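Local coordinates for protein Cif (Cell cycle inhibiting factor) (Escherichia coli, PDB 3EFY) that deamidates a specific glutamine of host NEDD8 to glutamate, which shuts down cullin-RING ubiquitin ligases and so inhibits the host cell cycle, at the interface of chains A and B. Numbering follows the deposited sequence. Chains: chain A/B, Cif (Cell cycle inhibiting factor).

Contact 1: the interface of chains A and B. Residues chain A 178-179, 181-182; chain B 178-179, 181-182.
B:Ile178 meets its own counterpart A:Ile178 close to the two-fold axis, the two side chains sliding past each other in opposite directions. Start at CB of B:Ile178: it lies 3.6 Å from CG1 of A:Ile178. The CG2 methyl branches back to the same neighbour, 3.6 Å from the terminal CD1 of A:Ile178. The longer branch heads away from it. Its CG1 is 3.9 Å from the thiol SG of A:Cys182, and the CD1 tip finishes 3.8 Å from CB of A:Leu181. This split depends on chi1 of 63°, which puts CG1 between the backbone N and the carbonyl carbon; in A:Ile178 CG1 is instead anti to the backbone N (chi1 -157°), so the symmetric pair differs in its rotamers.

The cysteines pack alongside, SG of A:Cys182 being 3.7 Å from CB of B:Cys182. The two SG atoms are 3.9 Å apart, much too far for a disulfide. Across the contact SG of A:Cys182 also lies 3.4 Å from the carbonyl O of B:Ile178, a contact rather than a hydrogen bond. Within its own chain, this thiol makes a weak hydrogen bond from SG to the carbonyl O of A:Ile178 one turn earlier, at 3.4 Å. The lysines contribute mainly the backbone end of the residue and point their chains away.

All eight residues belong to the long C-terminal helices, 168-184 in chain A and 168-187 in chain B, which run in broadly opposite senses and cross here at a steep angle.

Contact 2: the interface of chains A and B. Residues chain A 8, 12-13, 16, 20, 178; chain B 177, 180-181.
A:Val12 and B:Ile177 touch methyl to methyl: CG1 of A:Val12 lies 3.5 Å from CD1 of B:Ile177, with the two side chains crossing at about a right angle. One turn further along the A helix, the small side chain of A:Ala16 lets two larger ones from chain B come close. Its CB is 3.6 Å from CD1 of B:Leu181 and 3.8 Å from the CG2 branch of B:Ile177. B:Ile177 thus spreads its branches over successive turns, CG1 and CD1 going to A:Val12 while CG2, anti to the backbone N, goes to A:Ala16. The same CD1 of B:Leu181 also reaches A:Leu20, 4.0 Å from that residue's CD1, the two leucines running past each other in opposite directions. With A:Ile178 on a further side, this one methyl is packed by several groups of chain A.

At the other end, the pyrrolidine ring of A:Pro8 presents its CG and CD carbons to B:Ser180, with CG 3.5 Å from the hydroxyl OG. The partners of that hydroxyl lie in the next shell. OG sits between the backbone N and the carbonyl carbon (chi1 81°), which turns it back towards its own helix, where it donates to the carbonyl O of B:Ile177 at 2.7 Å, meeting the C=O at 128°. A water 2.9 Å from OG of B:Ser180 also lies 2.8 Å from OG1 of A:Thr13, giving the otherwise apolar patch a polar link between chains.

The chain is the C-terminal part of Cif, which carries the catalytic residues. A:Pro8 begins the ordered part of chain A, just ahead of helix 10-22. That helix starts at the catalytic A:Cys10, and its outward face receives helix 168-187 of chain B at a steep angle.

Contact 1: the interface of chains A and B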
# COMPACT_ATOMS: atom_id res chain seq x y z
N ILE A 178 -2.51 4.01 -5.30
CA ILE A 178 -3.63 3.94 -4.38
C ILE A 178 -4.93 4.49 -5.01
O ILE A 178 -6.00 3.90 -4.79
CB ILE A 178 -3.27 4.54 -2.99
CG1 ILE A 178 -4.18 4.00 -1.89
CG2 ILE A 178 -3.28 6.01 -3.00
CD1 ILE A 178 -3.69 4.37 -0.46
N LYS A 179 -4.82 5.52 -5.84
CA LYS A 179 -6.01 6.10 -6.46
C LYS A 179 -6.57 5.10 -7.46
O LYS A 179 -7.77 4.90 -7.51
CB LYS A 179 -5.68 7.41 -7.18
CG LYS A 179 -5.30 8.53 -6.25
CD LYS A 179 -5.27 9.88 -6.96
CE LYS A 179 -4.06 10.03 -7.82
NZ LYS A 179 -4.09 11.35 -8.58
N LEU A 181 -6.16 1.74 -7.37
CA LEU A 181 -6.71 0.64 -6.65
C LEU A 181 -8.09 0.97 -6.09
O LEU A 181 -9.02 0.16 -6.20
CB LEU A 181 -5.78 0.23 -5.50
CG LEU A 181 -4.50 -0.48 -5.86
CD1 LEU A 181 -3.70 -0.67 -4.54
CD2 LEU A 181 -4.82 -1.79 -6.48
N CYS A 182 -8.24 2.16 -5.51
CA CYS A 182 -9.55 2.58 -5.01
C CYS A 182 -10.61 2.58 -6.13
O CYS A 182 -11.75 2.15 -5.89
CB CYS A 182 -9.46 3.95 -4.34
SG CYS A 182 -8.68 3.88 -2.71
N ILE B 178 -7.11 1.89 2.42
CA ILE B 178 -6.74 2.65 1.28
C ILE B 178 -7.83 3.68 0.89
O ILE B 178 -7.49 4.76 0.41
CB ILE B 178 -6.27 1.85 0.05
CG1 ILE B 178 -7.34 0.93 -0.51
CG2 ILE B 178 -4.97 1.07 0.41
CD1 ILE B 178 -6.96 0.39 -1.91
N LYS B 179 -9.08 3.32 1.12
CA LYS B 179 -10.20 4.23 0.84
C LYS B 179 -10.10 5.44 1.77
O LYS B 179 -10.40 6.55 1.36
CB LYS B 179 -11.52 3.53 1.02
CG LYS B 179 -11.92 2.64 -0.16
CD LYS B 179 -13.16 1.88 0.18
CE LYS B 179 -13.74 1.17 -1.01
NZ LYS B 179 -15.09 0.61 -0.64
N LEU B 181 -7.48 6.82 2.88
CA LEU B 181 -6.32 7.60 2.52
C LEU B 181 -6.44 8.29 1.19
O LEU B 181 -5.79 9.30 0.95
CB LEU B 181 -5.12 6.69 2.40
CG LEU B 181 -4.68 5.97 3.67
CD1 LEU B 181 -3.38 5.32 3.31
CD2 LEU B 181 -4.53 6.91 4.87
N CYS B 182 -7.25 7.73 0.31
CA CYS B 182 -7.31 8.15 -1.05
C CYS B 182 -7.52 9.66 -1.19
O CYS B 182 -6.74 10.33 -1.84
CB CYS B 182 -8.45 7.43 -1.75
SG CYS B 182 -8.37 7.66 -3.51

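Contact 2: the interface of chains A and B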
# COMPACT_ATOMS: atom_id res chain seq x y z
N PRO A 8 -9.73 3.88 10.27
CA PRO A 8 -8.57 3.26 10.93
C PRO A 8 -8.08 4.05 12.15
O PRO A 8 -8.30 5.25 12.21
CB PRO A 8 -7.47 3.33 9.85
CG PRO A 8 -8.17 3.49 8.59
CD PRO A 8 -9.44 4.29 8.90
N VAL A 12 -2.57 2.74 12.47
CA VAL A 12 -2.83 2.15 11.16
C VAL A 12 -2.66 3.20 10.05
O VAL A 12 -2.00 2.92 9.04
CB VAL A 12 -4.20 1.49 11.16
CG1 VAL A 12 -4.60 1.12 9.79
CG2 VAL A 12 -4.13 0.23 12.07
N THR A 13 -3.20 4.40 10.25
CA THR A 13 -3.00 5.49 9.31
C THR A 13 -1.53 5.82 9.15
O THR A 13 -1.04 5.91 8.02
CB THR A 13 -3.77 6.73 9.78
OG1 THR A 13 -5.18 6.40 9.74
CG2 THR A 13 -3.50 7.92 8.88
N ALA A 16 0.37 3.15 7.14
CA ALA A 16 0.00 3.18 5.75
C ALA A 16 0.68 4.35 5.01
O ALA A 16 1.05 4.22 3.86
CB ALA A 16 -1.50 3.26 5.62
N LEU A 20 3.28 4.42 1.79
CA LEU A 20 3.15 5.31 0.63
C LEU A 20 4.44 6.02 0.31
O LEU A 20 4.80 6.18 -0.86
CB LEU A 20 2.03 6.37 0.86
CG LEU A 20 0.62 5.76 0.72
CD1 LEU A 20 -0.41 6.80 1.14
CD2 LEU A 20 0.31 5.29 -0.72
N ILE A 178 -2.51 4.01 -5.30
CA ILE A 178 -3.63 3.94 -4.38
C ILE A 178 -4.93 4.49 -5.01
O ILE A 178 -6.00 3.90 -4.79
CB ILE A 178 -3.27 4.54 -2.99
CG1 ILE A 178 -4.18 4.00 -1.89
CG2 ILE A 178 -3.28 6.01 -3.00
CD1 ILE A 178 -3.69 4.37 -0.46
N ILE B 177 -8.69 0.76 4.58
CA ILE B 177 -7.56 1.64 4.84
C ILE B 177 -7.24 2.49 3.61
O ILE B 177 -7.10 3.71 3.72
CB ILE B 177 -6.26 0.84 5.25
CG1 ILE B 177 -6.48 0.21 6.60
CG2 ILE B 177 -5.02 1.77 5.20
CD1 ILE B 177 -5.38 -0.81 6.95
N SER B 180 -9.63 5.21 3.00
CA SER B 180 -9.59 6.27 3.98
C SER B 180 -8.48 7.26 3.67
O SER B 180 -8.51 8.39 4.17
CB SER B 180 -9.44 5.66 5.39
OG SER B 180 -8.09 5.33 5.64
N LEU B 181 -7.48 6.82 2.88
CA LEU B 181 -6.32 7.60 2.52
C LEU B 181 -6.44 8.29 1.19
O LEU B 181 -5.79 9.30 0.95
CB LEU B 181 -5.12 6.69 2.40
CG LEU B 181 -4.68 5.97 3.67
CD1 LEU B 181 -3.38 5.32 3.31
CD2 LEU B 181 -4.53 6.91 4.87
O HOH W 1 -7.00 7.02 7.72

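The centres of contact 1 and contact 2 lie about 8 Å apart, joined by A:Ile178 and B:Leu181, which take part in both. Helix 168-187 of chain B serves each: neighbouring faces pack on its counterpart in chain A and on helix 10-22, with B:Leu181 at the edge between them. With the two-fold twin of contact 2 they make a mainly apolar stretch of the interface. Contact 2 is centred about 8 Å from A:Cys10 and contact 1 about 16 Å, so the partner chain comes near the active site. Whether this dimer exists outside the crystal, or affects NEDD8 access, the structure alone does not show.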